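Local coordinates for apical membrane antigen 1, soluble form (Toxoplasma gondii, PDB 2X2Z), which takes part in host cell invasion as the parasite-surface component of the moving junction, the ring through which the parasite enters its host cell, at residues L247-I252 and S324-D329. Numbering follows the deposited sequence.
Sequences LTDTVI and SDQVPD. With NAG (2-acetamido-2-deoxy-beta-D-glucopyranose), chain E.
Water 1 is gripped from both segments: it donates to Asp-249 OD1 and, at 2.7 Å, to Thr-250 OG1, and it is hydrogen-bonded to Ser-324 OG at 2.8 Å. The distance to the Asp-249 carboxylate is unusually short and is to be read with caution. Thr-250 OG1, besides accepting from the water, is hydrogen-bonded to Tyr-244 O, which ties the water site to a residue outside the segments. Ser-324 OG in turn accepts from the backbone N of Gln-326 at 2.9 Å, N-H...O angle 160°, closing an ST turn; chi1 of 179° swings OG away from its own N to lie beside the carbonyl carbon, within range of the N-H two residues on. Strand 251-254, at the edge of the five-stranded antiparallel sheet of domain II, pairs with 319-324 through Val-251 and Leu-323; beyond that pairing, where a type I turn, 247-250, faces the loop that leaves Ser-324, the chains are bridged by water. No direct hydrogen bond links the two segments. A second water adds a looser bridge, accepting from Asp-325 N at 3.2 Å and donating weakly to Asp-249 O, which Arg-306 also holds. Apolar contact is slight: Leu-247 CD2 lies 4.3 Å from Gln-326 CG, and both residues touch Val-235 of strand 231-237. The carboxylates of Asp-249 and Asp-325 stand nearly perpendicular, planes 81° apart, with their OD2 atoms 4.1 Å from each other, a proximity that might raise the proton affinity of either. Farther along the loop, Val-327 CG1 lies 3.8 Å from O7 of the NAG attached to Asn-23.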
loop_
_atom_site.group_PDB
_atom_site.type_symbol
_atom_site.label_atom_id
_atom_site.label_comp_id
_atom_site.label_asym_id
_atom_site.label_seq_id
_atom_site.Cartn_x
_atom_site.Cartn_y
_atom_site.Cartn_z
ATOM N N LEU A 247 -22.921 3.218 -5.621
ATOM C CA LEU A 247 -22.759 1.813 -5.944
ATOM C C LEU A 247 -23.242 0.876 -4.803
ATOM O O LEU A 247 -22.961 1.058 -3.622
ATOM C CB LEU A 247 -21.296 1.512 -6.293
ATOM C CG LEU A 247 -20.607 1.823 -7.638
ATOM C CD1 LEU A 247 -21.166 2.936 -8.492
ATOM C CD2 LEU A 247 -19.108 1.978 -7.488
ATOM N N THR A 248 -23.895 -0.184 -5.233
ATOM C CA THR A 248 -24.557 -1.172 -4.426
ATOM C C THR A 248 -23.641 -1.964 -3.478
ATOM O O THR A 248 -24.012 -2.299 -2.354
ATOM C CB THR A 248 -25.328 -2.101 -5.462
ATOM O OG1 THR A 248 -26.709 -1.742 -5.472
ATOM C CG2 THR A 248 -25.124 -3.527 -5.219
ATOM N N ASP A 249 -22.455 -2.280 -3.948
ATOM C CA ASP A 249 -21.494 -3.079 -3.179
ATOM C C ASP A 249 -20.467 -2.273 -2.349
ATOM O O ASP A 249 -19.526 -2.844 -1.798
ATOM C CB ASP A 249 -20.771 -4.026 -4.125
ATOM C CG ASP A 249 -20.140 -3.283 -5.304
ATOM O OD1 ASP A 249 -20.343 -2.068 -5.392
ATOM O OD2 ASP A 249 -19.521 -3.918 -6.175
ATOM N N THR A 250 -20.675 -0.966 -2.226
ATOM C CA THR A 250 -19.787 -0.089 -1.395
ATOM C C THR A 250 -20.056 -0.246 0.094
ATOM O O THR A 250 -21.204 -0.414 0.540
ATOM C CB THR A 250 -19.946 1.388 -1.776
ATOM O OG1 THR A 250 -19.480 1.565 -3.114
ATOM C CG2 THR A 250 -19.225 2.384 -0.768
ATOM N N VAL A 251 -18.980 -0.223 0.862
ATOM C CA VAL A 251 -19.106 -0.219 2.290
ATOM C C VAL A 251 -18.950 1.227 2.752
ATOM O O VAL A 251 -17.961 1.882 2.391
ATOM C CB VAL A 251 -18.082 -1.167 2.952
ATOM C CG1 VAL A 251 -18.206 -1.071 4.458
ATOM C CG2 VAL A 251 -18.299 -2.608 2.450
ATOM N N ILE A 252 -19.946 1.699 3.517
ATOM C CA ILE A 252 -19.978 3.044 4.030
ATOM C C ILE A 252 -19.896 2.999 5.549
ATOM O O ILE A 252 -20.765 2.415 6.221
ATOM C CB ILE A 252 -21.234 3.851 3.581
ATOM C CG1 ILE A 252 -21.289 4.061 2.026
ATOM C CG2 ILE A 252 -21.211 5.185 4.268
ATOM C CD1 ILE A 252 -22.512 4.925 1.528
ATOM N N SER A 324 -14.580 0.667 -1.564
ATOM C CA SER A 324 -15.003 -0.116 -2.734
ATOM C C SER A 324 -13.848 -0.970 -3.242
ATOM O O SER A 324 -12.693 -0.576 -3.145
ATOM C CB SER A 324 -15.487 0.859 -3.840
ATOM O OG SER A 324 -15.888 0.170 -5.036
ATOM N N ASP A 325 -14.155 -2.131 -3.821
ATOM C CA ASP A 325 -13.137 -2.814 -4.633
ATOM C C ASP A 325 -13.141 -2.415 -6.099
ATOM O O ASP A 325 -12.380 -2.982 -6.912
ATOM C CB ASP A 325 -13.287 -4.313 -4.505
ATOM C CG ASP A 325 -14.648 -4.819 -4.959
ATOM O OD1 ASP A 325 -14.855 -6.021 -4.762
ATOM O OD2 ASP A 325 -15.487 -4.078 -5.552
ATOM N N GLN A 326 -14.008 -1.477 -6.470
ATOM C CA GLN A 326 -14.073 -1.105 -7.894
ATOM C C GLN A 326 -12.960 -0.121 -8.323
ATOM O O GLN A 326 -12.941 1.078 -7.885
ATOM C CB GLN A 326 -15.431 -0.495 -8.160
ATOM C CG GLN A 326 -16.606 -1.490 -7.852
ATOM C CD GLN A 326 -16.639 -2.669 -8.846
ATOM O OE1 GLN A 326 -16.277 -3.806 -8.500
ATOM N NE2 GLN A 326 -16.981 -2.377 -10.090
ATOM N N VAL A 327 -12.056 -0.572 -9.180
ATOM C CA VAL A 327 -11.014 0.328 -9.705
ATOM C C VAL A 327 -11.686 1.596 -10.294
ATOM O O VAL A 327 -12.573 1.493 -11.093
ATOM C CB VAL A 327 -10.114 -0.389 -10.711
ATOM C CG1 VAL A 327 -9.145 0.635 -11.494
ATOM C CG2 VAL A 327 -9.323 -1.524 -9.996
ATOM N N PRO A 328 -11.269 2.807 -9.871
ATOM C CA PRO A 328 -11.918 4.001 -10.387
ATOM C C PRO A 328 -11.560 4.264 -11.861
ATOM O O PRO A 328 -10.400 4.022 -12.239
ATOM C CB PRO A 328 -11.326 5.120 -9.556
ATOM C CG PRO A 328 -9.971 4.612 -9.191
ATOM C CD PRO A 328 -10.137 3.120 -8.975
ATOM N N ASP A 329 -12.548 4.703 -12.658
ATOM C CA ASP A 329 -12.302 5.128 -14.058
ATOM C C ASP A 329 -12.871 6.550 -14.238
ATOM O O ASP A 329 -12.849 7.135 -15.340
ATOM C CB ASP A 329 -12.791 4.070 -15.092
ATOM C CG ASP A 329 -14.308 4.010 -15.217
ATOM O OD1 ASP A 329 -15.085 4.771 -14.553
ATOM O OD2 ASP A 329 -14.733 3.172 -16.018
HETATM C C1 NAG E . -7.118 -2.429 -14.044
HETATM C C2 NAG E . -8.193 -2.317 -15.130
HETATM C C3 NAG E . -8.712 -3.706 -15.429
HETATM C C4 NAG E . -7.550 -4.685 -15.749
HETATM C C5 NAG E . -6.423 -4.601 -14.700
HETATM C C6 NAG E . -5.233 -5.429 -15.200
HETATM C C7 NAG E . -9.843 -0.416 -15.204
HETATM C C8 NAG E . -9.037 0.337 -16.225
HETATM N N2 NAG E . -9.374 -1.578 -14.757
HETATM O O3 NAG E . -9.638 -3.565 -16.483
HETATM O O4 NAG E . -7.913 -6.060 -15.928
HETATM O O5 NAG E . -6.042 -3.239 -14.459
HETATM O O6 NAG E . -4.520 -4.772 -16.250
HETATM O O7 NAG E . -10.928 0.063 -14.776
HETATM O O HOH W 1 -18.550 -0.453 -4.647
HETATM O O HOH W 2 -17.293 -2.570 -3.791
#